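PDB 4RS2: predicted acyltransferase with acyl-CoA N-acyltransferase domain from Escherichia coli, which binds coenzyme A, probably transfers acyl groups as a GNAT-family N-acyltransferase, and when overexpressed suppresses silencing of multiple RNA targets by a small RNA. Local coordinates for residues H48-D53 with E178-F183. Sequence-based numbering, arbitrary orientation.
Sequences HDLRED and EHFNRF
Asp49 and Asp53, one turn apart on helix 42-53, meet the imidazole of His179 in two ways, one over a face and one at its edge. Asp49 CB sits over one face, 3.7 Å from the ring centroid and nearly over the centre of the ring, which fits a CH-pi contact. At the rim, His179 NE2 donates to Asp53 OD2 across 2.7 Å; the N-H...O angle of 141° is bent, and the oxygen is met on its anti side. Carboxylate and ring planes are inclined to each other, and OD2 is tilted somewhat out of the ring plane.

The carboxylate of Asp49 turns to a second partner. Its OD2 forms a salt bridge with Arg182 NH1 at 2.9 Å, nearly straight and close to the guanidinium plane, although the two planar groups are inclined by 56°. A water donates to the same OD2 and accepts from Arg182 NH2, so two donors grip one oxygen. Deeper in, Leu50 extends CD1 to Phe180 CE1 at 4.0 Å, the two side chains crossing at about a right angle, while Leu50 CD2 packs on His179 CB.

In the GNAT fold this contact joins helix 42-53 to the loop after strand 172-175, close to the C-terminus of the chain; the side chain of Phe180 is about 13 Å from the bound coenzyme A. Leu46 of the same helix touches His179, Phe180 and Arg182.

The second shell fixes the polar groups. Arg182 bends at chi3 (71°), which places NE, and NE donates to His179 O at 2.7 Å, a bond that ties the guanidinium to its own loop. On the helix side, His48 ND1 donates to Asp49 OD1 at 3.1 Å in a nearly straight bond, engaging the carboxylate oxygen that Arg182 does not use. His177 ND1 accepts from the backbone N of His179, and the two imidazoles meet with their planes steeply inclined.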
ATOM      1  N   HIS A  48       3.238  12.350   3.696  1.00 11.24           N
ATOM      2  CA  HIS A  48       2.901  13.721   4.055  1.00 12.79           C
ATOM      3  C   HIS A  48       2.416  14.500   2.830  1.00 12.36           C
ATOM      4  O   HIS A  48       1.373  15.158   2.851  1.00 13.24           O
ATOM      5  CB  HIS A  48       4.123  14.419   4.632  1.00 14.11           C
ATOM      6  CG  HIS A  48       3.890  15.868   4.903  1.00 17.49           C
ATOM      7  ND1 HIS A  48       4.161  16.852   3.976  1.00 19.34           N
ATOM      8  CD2 HIS A  48       3.346  16.495   5.971  1.00 19.78           C
ATOM      9  CE1 HIS A  48       3.820  18.026   4.474  1.00 21.29           C
ATOM     10  NE2 HIS A  48       3.313  17.836   5.676  1.00 21.27           N
ATOM     11  N   ASP A  49       3.173  14.422   1.736  1.00 11.83           N
ATOM     12  CA  ASP A  49       2.786  15.164   0.538  1.00 12.03           C
ATOM     13  C   ASP A  49       1.496  14.666  -0.096  1.00 11.28           C
ATOM     14  O   ASP A  49       0.698  15.473  -0.546  1.00 11.45           O
ATOM     15  CB  ASP A  49       3.921  15.171  -0.475  1.00 12.40           C
ATOM     16  CG  ASP A  49       5.135  15.957  -0.008  1.00 14.50           C
ATOM     17  OD1 ASP A  49       5.095  16.616   1.055  1.00 17.12           O
ATOM     18  OD2 ASP A  49       6.147  15.914  -0.728  1.00 15.64           O
ATOM     19  N   LEU A  50       1.291  13.353  -0.180  1.00 10.45           N
ATOM     20  CA  LEU A  50       0.051  12.836  -0.748  1.00 10.58           C
ATOM     21  C   LEU A  50      -1.134  13.285   0.069  1.00 11.80           C
ATOM     22  O   LEU A  50      -2.154  13.687  -0.482  1.00 12.59           O
ATOM     23  CB  LEU A  50       0.071  11.296  -0.770  1.00  9.77           C
ATOM     24  CG  LEU A  50       1.044  10.621  -1.734  1.00 10.13           C
ATOM     25  CD1 LEU A  50       1.137   9.135  -1.475  1.00  9.68           C
ATOM     26  CD2 LEU A  50       0.669  10.888  -3.179  1.00 10.23           C
ATOM     27  N   ARG A  51      -1.014  13.229   1.388  1.00 12.31           N
ATOM     28  CA  ARG A  51      -2.128  13.611   2.215  1.00 14.60           C
ATOM     29  C   ARG A  51      -2.437  15.093   2.091  1.00 15.02           C
ATOM     30  O   ARG A  51      -3.607  15.494   1.974  1.00 15.11           O
ATOM     31  CB  ARG A  51      -1.846  13.290   3.683  1.00 15.74           C
ATOM     32  CG  ARG A  51      -3.023  13.619   4.597  1.00 17.99           C
ATOM     33  CD  ARG A  51      -2.747  13.305   6.062  1.00 19.24           C
ATOM     34  NE  ARG A  51      -2.410  11.913   6.338  1.00 19.18           N
ATOM     35  CZ  ARG A  51      -1.197  11.492   6.691  1.00 18.78           C
ATOM     36  NH1 ARG A  51      -0.196  12.368   6.798  1.00 19.11           N
ATOM     37  NH2 ARG A  51      -0.995  10.197   6.940  1.00 18.65           N
ATOM     38  N   GLU A  52      -1.387  15.899   2.136  1.00 16.08           N
ATOM     39  CA  GLU A  52      -1.558  17.336   2.102  1.00 18.20           C
ATOM     40  C   GLU A  52      -2.228  17.779   0.814  1.00 17.05           C
ATOM     41  O   GLU A  52      -3.063  18.702   0.818  1.00 18.31           O
ATOM     42  CB  GLU A  52      -0.214  18.031   2.265  1.00 22.12           C
ATOM     43  CG  GLU A  52      -0.327  19.549   2.372  1.00 26.63           C
ATOM     44  CD  GLU A  52       1.011  20.240   2.232  1.00 31.29           C
ATOM     45  OE1 GLU A  52       2.016  19.726   2.765  1.00 35.52           O
ATOM     46  OE2 GLU A  52       1.058  21.309   1.585  1.00 40.00           O
ATOM     47  N   ASP A  53      -1.893  17.122  -0.292  1.00 15.02           N
ATOM     48  CA  ASP A  53      -2.403  17.532  -1.599  1.00 14.64           C
ATOM     49  C   ASP A  53      -3.665  16.776  -2.085  1.00 14.54           C
ATOM     50  O   ASP A  53      -4.158  17.027  -3.186  1.00 14.99           O
ATOM     51  CB  ASP A  53      -1.265  17.453  -2.597  1.00 14.54           C
ATOM     52  CG  ASP A  53      -0.151  18.457  -2.280  1.00 15.92           C
ATOM     53  OD1 ASP A  53      -0.464  19.626  -1.996  1.00 17.35           O
ATOM     54  OD2 ASP A  53       1.041  18.101  -2.333  1.00 15.93           O
ATOM     55  N   GLU A 178       2.863  12.378  -9.277  1.00 11.41           N
ATOM     56  CA  GLU A 178       4.243  12.865  -9.345  1.00 12.09           C
ATOM     57  C   GLU A 178       4.975  12.877  -8.016  1.00 11.39           C
ATOM     58  O   GLU A 178       6.197  12.901  -8.009  1.00 10.85           O
ATOM     59  CB  GLU A 178       4.264  14.238  -9.987  1.00 14.31           C
ATOM     60  CG  GLU A 178       3.549  15.296  -9.193  1.00 17.23           C
ATOM     61  CD  GLU A 178       3.463  16.593  -9.938  1.00 21.10           C
ATOM     62  OE1 GLU A 178       4.502  17.266 -10.041  1.00 25.50           O
ATOM     63  OE2 GLU A 178       2.356  16.929 -10.399  1.00 25.59           O
ATOM     64  N   HIS A 179       4.261  12.842  -6.887  1.00 10.46           N
ATOM     65  CA  HIS A 179       4.928  12.803  -5.589  1.00 10.70           C
ATOM     66  C   HIS A 179       5.780  11.557  -5.432  1.00 10.11           C
ATOM     67  O   HIS A 179       6.678  11.513  -4.585  1.00 11.87           O
ATOM     68  CB  HIS A 179       3.944  12.875  -4.408  1.00 11.31           C
ATOM     69  CG  HIS A 179       3.343  14.222  -4.199  1.00 12.22           C
ATOM     70  ND1 HIS A 179       4.001  15.395  -4.511  1.00 13.59           N
ATOM     71  CD2 HIS A 179       2.189  14.595  -3.600  1.00 12.71           C
ATOM     72  CE1 HIS A 179       3.243  16.418  -4.182  1.00 13.86           C
ATOM     73  NE2 HIS A 179       2.137  15.963  -3.635  1.00 13.76           N
ATOM     74  N   PHE A 180       5.548  10.562  -6.278  1.00  9.86           N
ATOM     75  CA  PHE A 180       6.375   9.327  -6.253  1.00  9.82           C
ATOM     76  C   PHE A 180       7.732   9.457  -6.940  1.00 10.96           C
ATOM     77  O   PHE A 180       8.553   8.527  -6.871  1.00 12.29           O
ATOM     78  CB  PHE A 180       5.601   8.152  -6.851  1.00  9.62           C
ATOM     79  CG  PHE A 180       4.612   7.527  -5.901  1.00  9.11           C
ATOM     80  CD1 PHE A 180       3.365   8.089  -5.724  1.00  9.29           C
ATOM     81  CD2 PHE A 180       4.939   6.395  -5.176  1.00  9.39           C
ATOM     82  CE1 PHE A 180       2.468   7.540  -4.868  1.00  9.85           C
ATOM     83  CE2 PHE A 180       4.041   5.842  -4.300  1.00  9.76           C
ATOM     84  CZ  PHE A 180       2.791   6.412  -4.154  1.00 10.00           C
ATOM     85  N   ASN A 181       7.962  10.575  -7.627  1.00 11.31           N
ATOM     86  CA  ASN A 181       9.208  10.777  -8.367  1.00 13.01           C
ATOM     87  C   ASN A 181      10.288  11.361  -7.482  1.00 14.20           C
ATOM     88  O   ASN A 181      10.944  12.334  -7.842  1.00 19.98           O
ATOM     89  CB  ASN A 181       8.939  11.684  -9.557  1.00 15.65           C
ATOM     90  CG  ASN A 181       7.936  11.068 -10.528  1.00 18.90           C
ATOM     91  OD1 ASN A 181       7.768   9.845 -10.565  1.00 23.20           O
ATOM     92  ND2 ASN A 181       7.232  11.898 -11.268  1.00 22.38           N
ATOM     93  N   ARG A 182      10.437  10.780  -6.312  1.00 13.17           N
ATOM     94  CA  ARG A 182      11.451  11.173  -5.355  1.00 12.72           C
ATOM     95  C   ARG A 182      12.351   9.954  -5.223  1.00 12.20           C
ATOM     96  O   ARG A 182      11.929   8.832  -5.496  1.00 13.07           O
ATOM     97  CB  ARG A 182      10.836  11.539  -3.995  1.00 12.74           C
ATOM     98  CG  ARG A 182      10.118  10.414  -3.305  1.00 12.46           C
ATOM     99  CD  ARG A 182       9.468  10.930  -2.054  1.00 13.23           C
ATOM    100  NE  ARG A 182       8.336  11.787  -2.409  1.00 13.40           N
ATOM    101  CZ  ARG A 182       8.022  12.952  -1.845  1.00 14.58           C
ATOM    102  NH1 ARG A 182       6.934  13.581  -2.260  1.00 13.81           N
ATOM    103  NH2 ARG A 182       8.781  13.522  -0.906  1.00 15.70           N
ATOM    104  N   PHE A 183      13.580  10.160  -4.782  1.00 11.71           N
ATOM    105  CA  PHE A 183      14.554   9.083  -4.634  1.00 12.40           C
ATOM    106  C   PHE A 183      14.434   8.307  -3.329  1.00 12.93           C
ATOM    107  O   PHE A 183      14.046   8.847  -2.310  1.00 13.86           O
ATOM    108  CB  PHE A 183      15.944   9.713  -4.700  1.00 13.07           C
ATOM    109  CG  PHE A 183      17.083   8.721  -4.530  1.00 13.82           C
ATOM    110  CD1 PHE A 183      17.314   7.757  -5.481  1.00 14.01           C
ATOM    111  CD2 PHE A 183      17.948   8.799  -3.440  1.00 14.60           C
ATOM    112  CE1 PHE A 183      18.343   6.846  -5.348  1.00 15.42           C
ATOM    113  CE2 PHE A 183      18.977   7.896  -3.292  1.00 15.65           C
ATOM    114  CZ  PHE A 183      19.188   6.920  -4.256  1.00 16.13           C
TER
HETATM  115  O   HOH W   1       8.663  16.473   0.229  1.00 19.62           O